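Local structure of 2-dehydro-3-deoxy-d-gluconate/2-dehydro-3-deoxy-phosphogluconate aldolase (Picrophilus torridus, 4UXD) at residues Cys225-Phe230 / Lys261-Tyr266; Thr68-Tyr73 / Ala271-Phe276; Phe82-Arg87 / Met110-Asp115. The protein is an aldolase of the dihydrodipicolinate synthetase family, a beta/alpha-barrel enzyme whose assembly contains four protein chains. All coordinates share one frame; numbering follows the deposited sequence.

In the fold
All three contacts belong to one beta/alpha barrel with C-terminal helices. Along the chain, interaction 3 and then interaction 1 are both nested inside the long loop closed by interaction 2. Interactions 1 and 2 have centres about 10 Å apart and touch where the rings of F230 and Y275 stack; helices 245-264 and 270-279, which supply one segment each, follow each other in sequence. Together they fasten these helices to loops after strands 222-224 and 61-63. Interaction 3, its centre about 26 Å from that of interaction 1 and about 20 Å from that of interaction 2, joins helices 76-88 and 103-115 of the outer layer around the strands, on the opposite side of the chain's centre from interaction 1.

Interaction 1 (Cys225-Phe230 / Lys261-Tyr266); sequences CGTTNF and KKLGKY
L263 reaches toward T227 and F230 with CG anti to its own carbonyl carbon (chi1 -67°) and CD1 extended away from CA (chi2 170°), which makes that methyl the leading atom of the side chain. The F230 ring sits between its backbone N and carbonyl carbon (chi1 38°), with T227 O 3.8 Å above the plane of one ring face, offset toward the rim, while the ring edge turns to the helix. The evidence for a one-methyl contact is direct. CD1 of L263 is 3.8 Å from CG2 of T227 and 4.1 Å from CZ of F230, and it meets the ring at its edge, near the ring plane. The side chains of L263 and F230 come from opposite directions, whereas the T227 side chain slants across that of L263. No hydrogen bond joins the two segments.

In the fold, 226-229 forms a short 3-10 segment in the loop after strand 222-224 of the barrel, and L263 lies on helix 245-264, one of the helices that follow the barrel strands. The turn is stiffened from within. C225 O accepts both T228 N and T228 OG1, the hydroxyl bond being 2.8 Å from OG1 to O. G226 O likewise takes two donors, N229 N and N229 ND2; the amide bond measures 2.7 Å from ND2 to O and is nearly straight, with ND2 directed at a lone pair. N229 ND2 also bonds to P31 O and OD1 accepts I33 N, tying the turn to the end of strand 27-31 and the loop after it. T227 OG1 is held by D209, near a bound glycerol, while its methyl serves L263. Helix 270-279 completes the apolar setting, with A271 and Y272 against L263 and the Y275 ring stacked on F230.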
# COMPACT_ATOMS: atom_id res chain seq x y z
N CYS A 225 3.37 -9.63 -24.73
CA CYS A 225 2.18 -8.80 -24.89
C CYS A 225 0.90 -9.59 -25.12
O CYS A 225 0.67 -10.11 -26.20
CB CYS A 225 2.41 -7.84 -26.05
SG CYS A 225 3.90 -6.85 -25.90
N GLY A 226 0.04 -9.62 -24.11
CA GLY A 226 -1.18 -10.41 -24.17
C GLY A 226 -2.15 -10.06 -25.29
O GLY A 226 -2.92 -10.91 -25.73
N THR A 227 -2.13 -8.82 -25.76
CA THR A 227 -3.04 -8.42 -26.82
C THR A 227 -2.76 -9.16 -28.14
O THR A 227 -3.60 -9.13 -29.04
CB THR A 227 -2.96 -6.91 -27.08
OG1 THR A 227 -1.65 -6.57 -27.55
CG2 THR A 227 -3.30 -6.15 -25.81
N THR A 228 -1.61 -9.81 -28.25
CA THR A 228 -1.31 -10.57 -29.46
C THR A 228 -2.19 -11.82 -29.60
O THR A 228 -2.20 -12.45 -30.64
CB THR A 228 0.18 -10.99 -29.52
OG1 THR A 228 0.49 -11.85 -28.42
CG2 THR A 228 1.07 -9.77 -29.48
N ASN A 229 -2.95 -12.15 -28.56
CA ASN A 229 -3.87 -13.26 -28.63
C ASN A 229 -5.01 -13.03 -29.64
O ASN A 229 -5.69 -13.97 -30.03
CB ASN A 229 -4.46 -13.54 -27.24
CG ASN A 229 -3.53 -14.32 -26.36
OD1 ASN A 229 -3.45 -15.55 -26.45
ND2 ASN A 229 -2.81 -13.62 -25.48
N PHE A 230 -5.21 -11.78 -30.04
CA PHE A 230 -6.33 -11.42 -30.91
C PHE A 230 -6.11 -10.09 -31.62
O PHE A 230 -7.03 -9.53 -32.19
CB PHE A 230 -7.62 -11.37 -30.10
CG PHE A 230 -7.43 -10.79 -28.73
CD1 PHE A 230 -7.39 -9.42 -28.55
CD2 PHE A 230 -7.27 -11.62 -27.63
CE1 PHE A 230 -7.20 -8.90 -27.29
CE2 PHE A 230 -7.09 -11.10 -26.38
CZ PHE A 230 -7.05 -9.75 -26.20
N LYS A 261 -6.67 -0.08 -22.72
CA LYS A 261 -7.56 0.63 -21.81
C LYS A 261 -8.88 -0.10 -21.70
O LYS A 261 -9.41 -0.28 -20.60
CB LYS A 261 -7.80 2.06 -22.26
CG LYS A 261 -8.69 2.85 -21.30
CD LYS A 261 -8.96 4.27 -21.82
CE LYS A 261 -9.94 5.02 -20.94
NZ LYS A 261 -10.55 6.18 -21.64
N LYS A 262 -9.42 -0.49 -22.86
CA LYS A 262 -10.64 -1.29 -22.92
C LYS A 262 -10.47 -2.54 -22.06
O LYS A 262 -11.27 -2.79 -21.16
CB LYS A 262 -10.96 -1.70 -24.37
CG LYS A 262 -11.51 -0.59 -25.25
CD LYS A 262 -13.02 -0.40 -25.07
CE LYS A 262 -13.60 0.62 -26.05
NZ LYS A 262 -15.09 0.73 -25.94
N LEU A 263 -9.40 -3.31 -22.31
CA LEU A 263 -9.15 -4.57 -21.59
C LEU A 263 -8.97 -4.40 -20.06
O LEU A 263 -9.24 -5.33 -19.29
CB LEU A 263 -7.92 -5.26 -22.17
CG LEU A 263 -8.08 -5.78 -23.61
CD1 LEU A 263 -6.75 -6.21 -24.19
CD2 LEU A 263 -9.09 -6.93 -23.69
N GLY A 264 -8.54 -3.21 -19.64
CA GLY A 264 -8.21 -2.95 -18.25
C GLY A 264 -9.37 -2.44 -17.42
O GLY A 264 -9.28 -2.36 -16.19
N LYS A 265 -10.46 -2.09 -18.09
CA LYS A 265 -11.70 -1.74 -17.40
C LYS A 265 -12.31 -2.96 -16.73
O LYS A 265 -13.29 -2.83 -16.00
CB LYS A 265 -12.71 -1.13 -18.38
CG LYS A 265 -12.31 0.22 -18.97
CD LYS A 265 -12.22 1.33 -17.91
CE LYS A 265 -11.73 2.64 -18.51
NZ LYS A 265 -11.40 3.63 -17.45
N TYR A 266 -11.74 -4.13 -16.97
CA TYR A 266 -12.29 -5.38 -16.46
C TYR A 266 -11.27 -6.19 -15.65
O TYR A 266 -10.06 -6.04 -15.82
CB TYR A 266 -12.84 -6.19 -17.64
CG TYR A 266 -13.94 -5.44 -18.36
CD1 TYR A 266 -15.01 -4.90 -17.65
CD2 TYR A 266 -13.91 -5.25 -19.74
CE1 TYR A 266 -16.02 -4.20 -18.28
CE2 TYR A 266 -14.92 -4.55 -20.38
CZ TYR A 266 -15.97 -4.02 -19.64
OH TYR A 266 -16.99 -3.31 -20.26

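Interaction 2 (Thr68-Tyr73 / Ala271-Phe276); sequences TGVFPY and AYYEYF
T68 meets Y273 through its backbone: the phenol OH of Y273 donates to T68 O across 3.1 Å. The C=O...OH angle of 136°, with the donor in the carbonyl plane, places the hydroxyl on a lone pair, and T68 O lies at the edge of the tyrosine ring, 3.5 Å from CE1 of Y273. The side chain of T68 lies close to a bound glycerol that also hydrogen-bonds to Y272 OH. G69 follows with its CA 3.6 Å from Y273 OH. T34 joins this site twice, its OG1 donating to G69 O and its N to Y273 OH, so one buried hydroxyl donates to the 68-73 loop and accepts from the loop after strand 27-31.

Both loops follow neighbouring strands of the parallel barrel, and Y273, on C-terminal helix 270-279, bridges them. V70 comes next in a left-handed backbone conformation (phi 35°, psi 50°) and faces the helix; its CG2 approaches Y273 OH to 3.5 Å, obliquely to the ring and from the opposite direction to the tyrosine side chain. Beyond V70, the 3-10 segment 71-73 turns to another subunit: F71 meets Y128 of that subunit edge-to-face, and Y73 O accepts S102 OG of the same neighbouring subunit.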
# COMPACT_ATOMS: atom_id res chain seq x y z
N THR A 68 -1.35 -14.56 -18.08
CA THR A 68 -2.45 -14.42 -19.01
C THR A 68 -3.14 -15.76 -19.20
O THR A 68 -4.36 -15.82 -19.39
CB THR A 68 -1.97 -13.90 -20.37
OG1 THR A 68 -1.40 -12.60 -20.20
CG2 THR A 68 -3.11 -13.81 -21.36
N GLY A 69 -2.36 -16.84 -19.13
CA GLY A 69 -2.88 -18.19 -19.27
C GLY A 69 -3.46 -18.78 -18.00
O GLY A 69 -3.79 -19.97 -17.95
N VAL A 70 -3.60 -17.92 -16.98
CA VAL A 70 -4.05 -18.26 -15.64
C VAL A 70 -3.60 -19.65 -15.17
O VAL A 70 -4.38 -20.43 -14.63
CB VAL A 70 -5.62 -18.13 -15.52
CG1 VAL A 70 -6.03 -16.67 -15.54
CG2 VAL A 70 -6.36 -18.88 -16.58
N PHE A 71 -2.29 -19.90 -15.31
CA PHE A 71 -1.71 -21.21 -15.01
C PHE A 71 -2.02 -21.75 -13.60
O PHE A 71 -2.18 -22.96 -13.47
CB PHE A 71 -0.16 -21.17 -15.22
CG PHE A 71 0.59 -20.35 -14.20
CD1 PHE A 71 0.82 -19.00 -14.42
CD2 PHE A 71 1.06 -20.93 -13.04
CE1 PHE A 71 1.49 -18.24 -13.49
CE2 PHE A 71 1.73 -20.18 -12.11
CZ PHE A 71 1.94 -18.82 -12.34
N PRO A 72 -2.13 -20.89 -12.56
CA PRO A 72 -2.36 -21.54 -11.26
C PRO A 72 -3.78 -22.08 -11.07
O PRO A 72 -4.06 -22.72 -10.06
CB PRO A 72 -2.07 -20.42 -10.26
CG PRO A 72 -2.38 -19.20 -10.98
CD PRO A 72 -1.97 -19.44 -12.40
N TYR A 73 -4.68 -21.79 -12.00
CA TYR A 73 -6.03 -22.33 -11.89
C TYR A 73 -6.05 -23.80 -12.34
O TYR A 73 -7.01 -24.49 -12.11
CB TYR A 73 -7.03 -21.50 -12.70
CG TYR A 73 -7.19 -20.06 -12.26
CD1 TYR A 73 -6.66 -19.61 -11.04
CD2 TYR A 73 -7.86 -19.14 -13.05
CE1 TYR A 73 -6.79 -18.30 -10.63
CE2 TYR A 73 -8.01 -17.80 -12.63
CZ TYR A 73 -7.47 -17.39 -11.42
OH TYR A 73 -7.60 -16.07 -11.00
N ALA A 271 -11.39 -10.39 -19.83
CA ALA A 271 -11.67 -9.68 -21.07
C ALA A 271 -10.87 -10.24 -22.25
O ALA A 271 -11.36 -10.22 -23.38
CB ALA A 271 -11.39 -8.20 -20.91
N TYR A 272 -9.66 -10.72 -21.99
CA TYR A 272 -8.81 -11.31 -23.03
C TYR A 272 -9.47 -12.55 -23.59
O TYR A 272 -9.39 -12.82 -24.79
CB TYR A 272 -7.42 -11.67 -22.48
CG TYR A 272 -6.54 -10.47 -22.19
CD1 TYR A 272 -6.77 -9.65 -21.09
CD2 TYR A 272 -5.47 -10.16 -23.02
CE1 TYR A 272 -5.96 -8.56 -20.82
CE2 TYR A 272 -4.66 -9.06 -22.76
CZ TYR A 272 -4.91 -8.27 -21.66
OH TYR A 272 -4.11 -7.19 -21.41
N TYR A 273 -10.12 -13.29 -22.71
CA TYR A 273 -10.77 -14.52 -23.09
C TYR A 273 -12.01 -14.20 -23.94
O TYR A 273 -12.16 -14.74 -25.03
CB TYR A 273 -11.09 -15.36 -21.84
CG TYR A 273 -9.85 -16.08 -21.32
CD1 TYR A 273 -8.87 -15.39 -20.63
CD2 TYR A 273 -9.66 -17.42 -21.57
CE1 TYR A 273 -7.72 -16.04 -20.18
CE2 TYR A 273 -8.52 -18.08 -21.13
CZ TYR A 273 -7.55 -17.38 -20.44
OH TYR A 273 -6.42 -18.04 -19.99
N GLU A 274 -12.87 -13.32 -23.46
CA GLU A 274 -14.04 -12.95 -24.25
C GLU A 274 -13.61 -12.45 -25.63
O GLU A 274 -14.18 -12.83 -26.66
CB GLU A 274 -14.87 -11.88 -23.54
CG GLU A 274 -16.18 -11.56 -24.23
CD GLU A 274 -17.11 -10.71 -23.37
OE1 GLU A 274 -16.83 -10.58 -22.15
OE2 GLU A 274 -18.11 -10.18 -23.90
N TYR A 275 -12.59 -11.60 -25.65
CA TYR A 275 -12.18 -10.94 -26.87
C TYR A 275 -11.74 -11.98 -27.87
O TYR A 275 -12.01 -11.87 -29.06
CB TYR A 275 -11.06 -9.94 -26.59
CG TYR A 275 -10.96 -8.83 -27.61
CD1 TYR A 275 -10.55 -9.09 -28.91
CD2 TYR A 275 -11.26 -7.52 -27.28
CE1 TYR A 275 -10.45 -8.08 -29.85
CE2 TYR A 275 -11.17 -6.50 -28.21
CZ TYR A 275 -10.76 -6.79 -29.50
OH TYR A 275 -10.66 -5.78 -30.43
N PHE A 276 -11.07 -13.01 -27.37
CA PHE A 276 -10.64 -14.11 -28.22
C PHE A 276 -11.83 -14.97 -28.68
O PHE A 276 -11.86 -15.47 -29.80
CB PHE A 276 -9.64 -15.00 -27.49
CG PHE A 276 -9.27 -16.22 -28.26
CD1 PHE A 276 -8.33 -16.15 -29.27
CD2 PHE A 276 -9.88 -17.44 -27.99
CE1 PHE A 276 -7.99 -17.29 -29.99
CE2 PHE A 276 -9.55 -18.58 -28.72
CZ PHE A 276 -8.61 -18.50 -29.72

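Interaction 3 (Phe82-Arg87 / Met110-Asp115)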
# COMPACT_ATOMS: atom_id res chain seq x y z
N PHE A 82 -1.03 -29.42 -21.56
CA PHE A 82 -1.13 -28.24 -22.43
C PHE A 82 0.21 -27.88 -23.09
O PHE A 82 0.27 -27.55 -24.27
CB PHE A 82 -1.67 -27.06 -21.64
CG PHE A 82 -2.02 -25.86 -22.46
CD1 PHE A 82 -3.21 -25.82 -23.17
CD2 PHE A 82 -1.19 -24.76 -22.49
CE1 PHE A 82 -3.55 -24.70 -23.91
CE2 PHE A 82 -1.52 -23.64 -23.22
CZ PHE A 82 -2.71 -23.60 -23.93
N LEU A 83 1.29 -27.94 -22.32
CA LEU A 83 2.62 -27.69 -22.88
C LEU A 83 2.91 -28.70 -24.00
O LEU A 83 3.53 -28.37 -25.01
CB LEU A 83 3.70 -27.78 -21.79
CG LEU A 83 3.62 -26.80 -20.62
CD1 LEU A 83 4.85 -26.93 -19.75
CD2 LEU A 83 3.45 -25.36 -21.09
N LYS A 84 2.45 -29.93 -23.83
CA LYS A 84 2.64 -30.94 -24.85
C LYS A 84 1.87 -30.57 -26.12
O LYS A 84 2.41 -30.61 -27.22
CB LYS A 84 2.20 -32.31 -24.34
CG LYS A 84 3.02 -33.47 -24.90
CD LYS A 84 2.56 -34.80 -24.34
CE LYS A 84 1.23 -35.23 -24.94
NZ LYS A 84 0.80 -36.60 -24.52
N PHE A 85 0.61 -30.18 -25.97
CA PHE A 85 -0.21 -29.88 -27.13
C PHE A 85 0.45 -28.76 -27.92
O PHE A 85 0.69 -28.90 -29.12
CB PHE A 85 -1.62 -29.48 -26.71
CG PHE A 85 -2.53 -29.16 -27.87
CD1 PHE A 85 -3.16 -30.18 -28.59
CD2 PHE A 85 -2.78 -27.84 -28.24
CE1 PHE A 85 -4.01 -29.88 -29.66
CE2 PHE A 85 -3.63 -27.55 -29.31
CZ PHE A 85 -4.23 -28.57 -30.02
N VAL A 86 0.77 -27.68 -27.23
CA VAL A 86 1.35 -26.52 -27.87
C VAL A 86 2.67 -26.87 -28.55
O VAL A 86 2.93 -26.42 -29.66
CB VAL A 86 1.56 -25.39 -26.84
CG1 VAL A 86 2.33 -24.23 -27.44
CG2 VAL A 86 0.20 -24.94 -26.32
N ARG A 87 3.49 -27.68 -27.89
CA ARG A 87 4.76 -28.10 -28.46
C ARG A 87 4.54 -28.98 -29.68
O ARG A 87 5.37 -29.00 -30.58
CB ARG A 87 5.63 -28.85 -27.43
CG ARG A 87 6.85 -29.61 -28.00
CD ARG A 87 8.00 -28.72 -28.51
NE ARG A 87 7.62 -27.78 -29.56
CZ ARG A 87 8.34 -26.72 -29.92
NH1 ARG A 87 9.50 -26.46 -29.33
NH2 ARG A 87 7.90 -25.91 -30.86
N MET A 110 9.82 -28.37 -15.65
CA MET A 110 10.99 -28.00 -16.45
C MET A 110 11.60 -29.22 -17.11
O MET A 110 11.90 -29.22 -18.30
CB MET A 110 12.02 -27.26 -15.60
CG MET A 110 11.69 -25.78 -15.40
SD MET A 110 13.10 -24.75 -14.91
CE MET A 110 13.51 -25.55 -13.39
N LYS A 111 11.77 -30.27 -16.32
CA LYS A 111 12.25 -31.56 -16.80
C LYS A 111 11.40 -32.06 -17.95
O LYS A 111 11.91 -32.55 -18.95
CB LYS A 111 12.25 -32.58 -15.65
CG LYS A 111 12.83 -33.93 -16.00
CD LYS A 111 13.33 -34.65 -14.76
CE LYS A 111 12.19 -35.06 -13.84
NZ LYS A 111 12.68 -35.62 -12.56
N PHE A 112 10.09 -31.92 -17.79
CA PHE A 112 9.13 -32.36 -18.79
C PHE A 112 9.21 -31.54 -20.06
O PHE A 112 9.09 -32.08 -21.16
CB PHE A 112 7.73 -32.30 -18.19
CG PHE A 112 6.63 -32.52 -19.18
CD1 PHE A 112 6.07 -31.46 -19.87
CD2 PHE A 112 6.13 -33.80 -19.41
CE1 PHE A 112 5.03 -31.66 -20.77
CE2 PHE A 112 5.09 -34.00 -20.31
CZ PHE A 112 4.54 -32.92 -20.99
N SER A 113 9.42 -30.23 -19.93
CA SER A 113 9.45 -29.36 -21.10
C SER A 113 10.82 -29.40 -21.79
O SER A 113 10.93 -29.15 -23.00
CB SER A 113 9.05 -27.93 -20.72
OG SER A 113 9.55 -27.55 -19.45
N MET A 114 11.88 -29.72 -21.04
CA MET A 114 13.17 -30.01 -21.66
C MET A 114 13.06 -31.29 -22.51
O MET A 114 13.48 -31.31 -23.67
CB MET A 114 14.27 -30.16 -20.62
CG MET A 114 15.68 -30.09 -21.21
SD MET A 114 17.01 -30.16 -19.97
CE MET A 114 17.00 -31.91 -19.56
N ASP A 115 12.48 -32.34 -21.95
CA ASP A 115 12.42 -33.64 -22.60
C ASP A 115 11.50 -33.69 -23.83
O ASP A 115 11.61 -34.63 -24.61
CB ASP A 115 11.97 -34.72 -21.61
CG ASP A 115 12.99 -34.96 -20.49
OD1 ASP A 115 14.14 -34.47 -20.60
OD2 ASP A 115 12.63 -35.64 -19.50
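Two neighbouring helices of the beta/alpha barrel, 76-88 and 103-115, meet where L83 and K84 border F112. They flank strand 95-97 in sequence, giving a helix-strand-helix succession, and their short segments run nearly parallel, with axes 10.5 Å apart at closest approach and a signed crossing angle of -19°. F112 spans this gap. Its CG lies anti to the backbone N (chi1 171°), sending the ring toward the other helix with its edge leading: CE1 of F112 is 4.2 Å from CB of L83, and CZ of F112 is 4.1 Å from CB of K84, both carbons lying near the ring plane. A looser approach, 4.4 Å from CD1 of L83 to CB of S113, occurs on the buried side, where L83 and S113 both also touch A96 of the strand. S113 OG is hydrogen-bonded to L109 O within its own helix, and it is CB that lies nearest L83. The end of K84 leads away from F112. With CB methylenes against the ring edge, a leucine methyl against the serine CB and no hydrogen bond between the segments, the contact probably rests on dispersion, with water excluded chiefly on the L83-S113 side.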